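Local atomic coordinates of XRE family transcriptional regulator (Pseudomonas putida, PDB entry 6F8H), a protein that is the antitoxin GraA, a HigA-type partner of the toxin GraT that probably binds DNA through a helix-turn-helix domain to regulate transcription. Residues A37-V42 / S66-T71. Residues are numbered along the deposited sequence; the frame is centred on the assembly and turned at random.
Sequences ARALGV and SICLDT
Helices 33-40 and 44-51 probably form the helix-turn-helix unit of this domain, and Cys68 of helix 59-69 packs against the last turn of the first of them. Its sulfur stands anti to the backbone N (chi1 -180°), which carries SG across to the methyl of Ala39, SG to CB 3.7 Å. The flank of the same side chain meets Leu40: one branch methyl, CD2, lies 3.5 Å from Cys68 CB and 3.9 Å from Cys68 SG. In Leu40, CG lies anti to the carbonyl carbon (chi1 -69°), and from there the branch turns CD2 onto Cys68. Among CA atoms, those of Leu40 and Cys68 come nearest, 6.2 Å apart. Helix 33-40 closes just beyond, in a Schellman motif with Gly41 at C-prime: Val42 N binds Ala37 O at 3.1 Å and Gly41 N binds Arg38 O at 3.2 Å. Leu40 also packs on Met61 and Leu65 of helix 59-69 and on Val47 of helix 44-51. The second subunit covers this seam, Leu103 of that chain on Ala39 and Gln101 of that chain on Cys68, and backbone hydrogen bonds run to it from both residues. Between the two segments the contact is apolar, one thiol side chain against two methyls; the directional link between the helices comes from NH1 of Arg64, one turn back on helix 59-69, which donates to Leu40 O.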
ATOM      1  N   ALA A  37       7.844  -2.471  20.397  1.00 26.30           N
ATOM      2  CA  ALA A  37       6.490  -3.047  20.472  1.00 25.41           C
ATOM      3  C   ALA A  37       5.656  -2.448  21.593  1.00 27.27           C
ATOM      4  O   ALA A  37       4.490  -2.107  21.389  1.00 24.79           O
ATOM      5  CB  ALA A  37       6.562  -4.577  20.644  1.00 25.63           C
ATOM      6  N   ARG A  38       6.239  -2.363  22.786  1.00 28.14           N
ATOM      7  CA  ARG A  38       5.532  -1.771  23.915  1.00 31.56           C
ATOM      8  C   ARG A  38       5.087  -0.332  23.606  1.00 30.80           C
ATOM      9  O   ARG A  38       3.945   0.047  23.896  1.00 27.77           O
ATOM     10  CB  ARG A  38       6.391  -1.777  25.177  1.00 28.83           C
ATOM     11  CG  ARG A  38       5.628  -1.239  26.405  1.00 36.91           C
ATOM     12  CD  ARG A  38       6.508  -1.015  27.634  1.00 39.24           C
ATOM     13  NE  ARG A  38       7.408  -2.146  27.874  1.00 50.52           N
ATOM     14  CZ  ARG A  38       8.085  -2.345  29.003  1.00 50.97           C
ATOM     15  NH1 ARG A  38       7.946  -1.494  30.021  1.00 44.96           N
ATOM     16  NH2 ARG A  38       8.891  -3.396  29.118  1.00 42.61           N
ATOM     17  N   ALA A  39       5.977   0.464  23.006  1.00 28.13           N
ATOM     18  CA  ALA A  39       5.641   1.852  22.711  1.00 28.64           C
ATOM     19  C   ALA A  39       4.596   1.940  21.592  1.00 30.10           C
ATOM     20  O   ALA A  39       3.718   2.809  21.616  1.00 32.28           O
ATOM     21  CB  ALA A  39       6.903   2.649  22.348  1.00 29.51           C
ATOM     22  N   LEU A  40       4.688   1.033  20.621  1.00 28.99           N
ATOM     23  CA  LEU A  40       3.705   0.937  19.536  1.00 28.82           C
ATOM     24  C   LEU A  40       2.327   0.463  19.983  1.00 29.48           C
ATOM     25  O   LEU A  40       1.338   0.653  19.269  1.00 29.27           O
ATOM     26  CB  LEU A  40       4.207  -0.010  18.445  1.00 26.67           C
ATOM     27  CG  LEU A  40       5.400   0.459  17.604  1.00 25.03           C
ATOM     28  CD1 LEU A  40       5.835  -0.623  16.590  1.00 26.03           C
ATOM     29  CD2 LEU A  40       5.049   1.757  16.898  1.00 26.31           C
ATOM     30  N   GLY A  41       2.262  -0.165  21.154  1.00 30.59           N
ATOM     31  CA  GLY A  41       1.033  -0.798  21.612  1.00 29.36           C
ATOM     32  C   GLY A  41       0.677  -2.040  20.797  1.00 31.27           C
ATOM     33  O   GLY A  41      -0.493  -2.342  20.621  1.00 28.59           O
ATOM     34  N   VAL A  42       1.685  -2.737  20.276  1.00 30.73           N
ATOM     35  CA  VAL A  42       1.477  -3.981  19.525  1.00 29.99           C
ATOM     36  C   VAL A  42       2.284  -5.120  20.141  1.00 28.86           C
ATOM     37  O   VAL A  42       3.084  -4.914  21.049  1.00 28.73           O
ATOM     38  CB  VAL A  42       1.879  -3.863  18.012  1.00 28.81           C
ATOM     39  CG1 VAL A  42       1.198  -2.675  17.356  1.00 32.60           C
ATOM     40  CG2 VAL A  42       3.411  -3.776  17.847  1.00 26.13           C
ATOM     41  N   SER A  66       4.173   6.403  13.137  1.00 26.78           N
ATOM     42  CA  SER A  66       4.274   7.848  12.975  1.00 27.10           C
ATOM     43  C   SER A  66       4.188   8.567  14.327  1.00 28.91           C
ATOM     44  O   SER A  66       4.930   9.511  14.588  1.00 29.45           O
ATOM     45  CB  SER A  66       3.177   8.353  12.047  1.00 26.99           C
ATOM     46  OG  SER A  66       1.913   8.274  12.660  1.00 29.18           O
ATOM     47  N   ILE A  67       3.272   8.125  15.187  1.00 27.26           N
ATOM     48  CA  ILE A  67       3.194   8.697  16.522  1.00 27.51           C
ATOM     49  C   ILE A  67       4.429   8.338  17.322  1.00 28.84           C
ATOM     50  O   ILE A  67       5.067   9.197  17.921  1.00 28.47           O
ATOM     51  CB  ILE A  67       1.934   8.224  17.284  1.00 25.11           C
ATOM     52  CG1 ILE A  67       0.691   8.751  16.585  1.00 28.17           C
ATOM     53  CG2 ILE A  67       1.952   8.753  18.706  1.00 32.06           C
ATOM     54  CD1 ILE A  67      -0.579   8.351  17.265  1.00 35.02           C
ATOM     55  N   CYS A  68       4.777   7.059  17.296  1.00 24.64           N
ATOM     56  CA  CYS A  68       5.838   6.538  18.138  1.00 28.13           C
ATOM     57  C   CYS A  68       7.211   7.096  17.772  1.00 32.88           C
ATOM     58  O   CYS A  68       8.021   7.384  18.658  1.00 31.12           O
ATOM     59  CB  CYS A  68       5.852   5.003  18.064  1.00 28.31           C
ATOM     60  SG  CYS A  68       7.119   4.239  19.066  1.00 36.75           S
ATOM     61  N   LEU A  69       7.473   7.266  16.477  1.00 25.75           N
ATOM     62  CA  LEU A  69       8.818   7.642  16.038  1.00 31.60           C
ATOM     63  C   LEU A  69       8.896   9.033  15.413  1.00 30.63           C
ATOM     64  O   LEU A  69       9.947   9.405  14.887  1.00 29.87           O
ATOM     65  CB  LEU A  69       9.364   6.614  15.030  1.00 26.84           C
ATOM     66  CG  LEU A  69       9.440   5.144  15.435  1.00 28.50           C
ATOM     67  CD1 LEU A  69       9.749   4.272  14.228  1.00 25.29           C
ATOM     68  CD2 LEU A  69      10.488   4.941  16.525  1.00 31.36           C
ATOM     69  N   ASP A  70       7.793   9.782  15.461  1.00 31.53           N
ATOM     70  CA  ASP A  70       7.740  11.158  14.941  1.00 38.22           C
ATOM     71  C   ASP A  70       7.904  11.269  13.419  1.00 33.90           C
ATOM     72  O   ASP A  70       8.743  12.028  12.924  1.00 34.10           O
ATOM     73  CB  ASP A  70       8.801  12.035  15.618  1.00 42.74           C
ATOM     74  CG  ASP A  70       8.480  12.326  17.069  1.00 51.16           C
ATOM     75  OD1 ASP A  70       7.292  12.581  17.362  1.00 51.39           O
ATOM     76  OD2 ASP A  70       9.411  12.299  17.908  1.00 50.92           O
ATOM     77  N   THR A  71       7.086  10.530  12.679  1.00 28.92           N
ATOM     78  CA  THR A  71       7.091  10.632  11.222  1.00 30.86           C
ATOM     79  C   THR A  71       5.673  10.863  10.760  1.00 31.92           C
ATOM     80  O   THR A  71       4.756  10.877  11.572  1.00 30.81           O
ATOM     81  CB  THR A  71       7.618   9.355  10.547  1.00 29.60           C
ATOM     82  OG1 THR A  71       6.630   8.328  10.678  1.00 27.71           O
ATOM     83  CG2 THR A  71       8.915   8.899  11.184  1.00 30.02           C
TER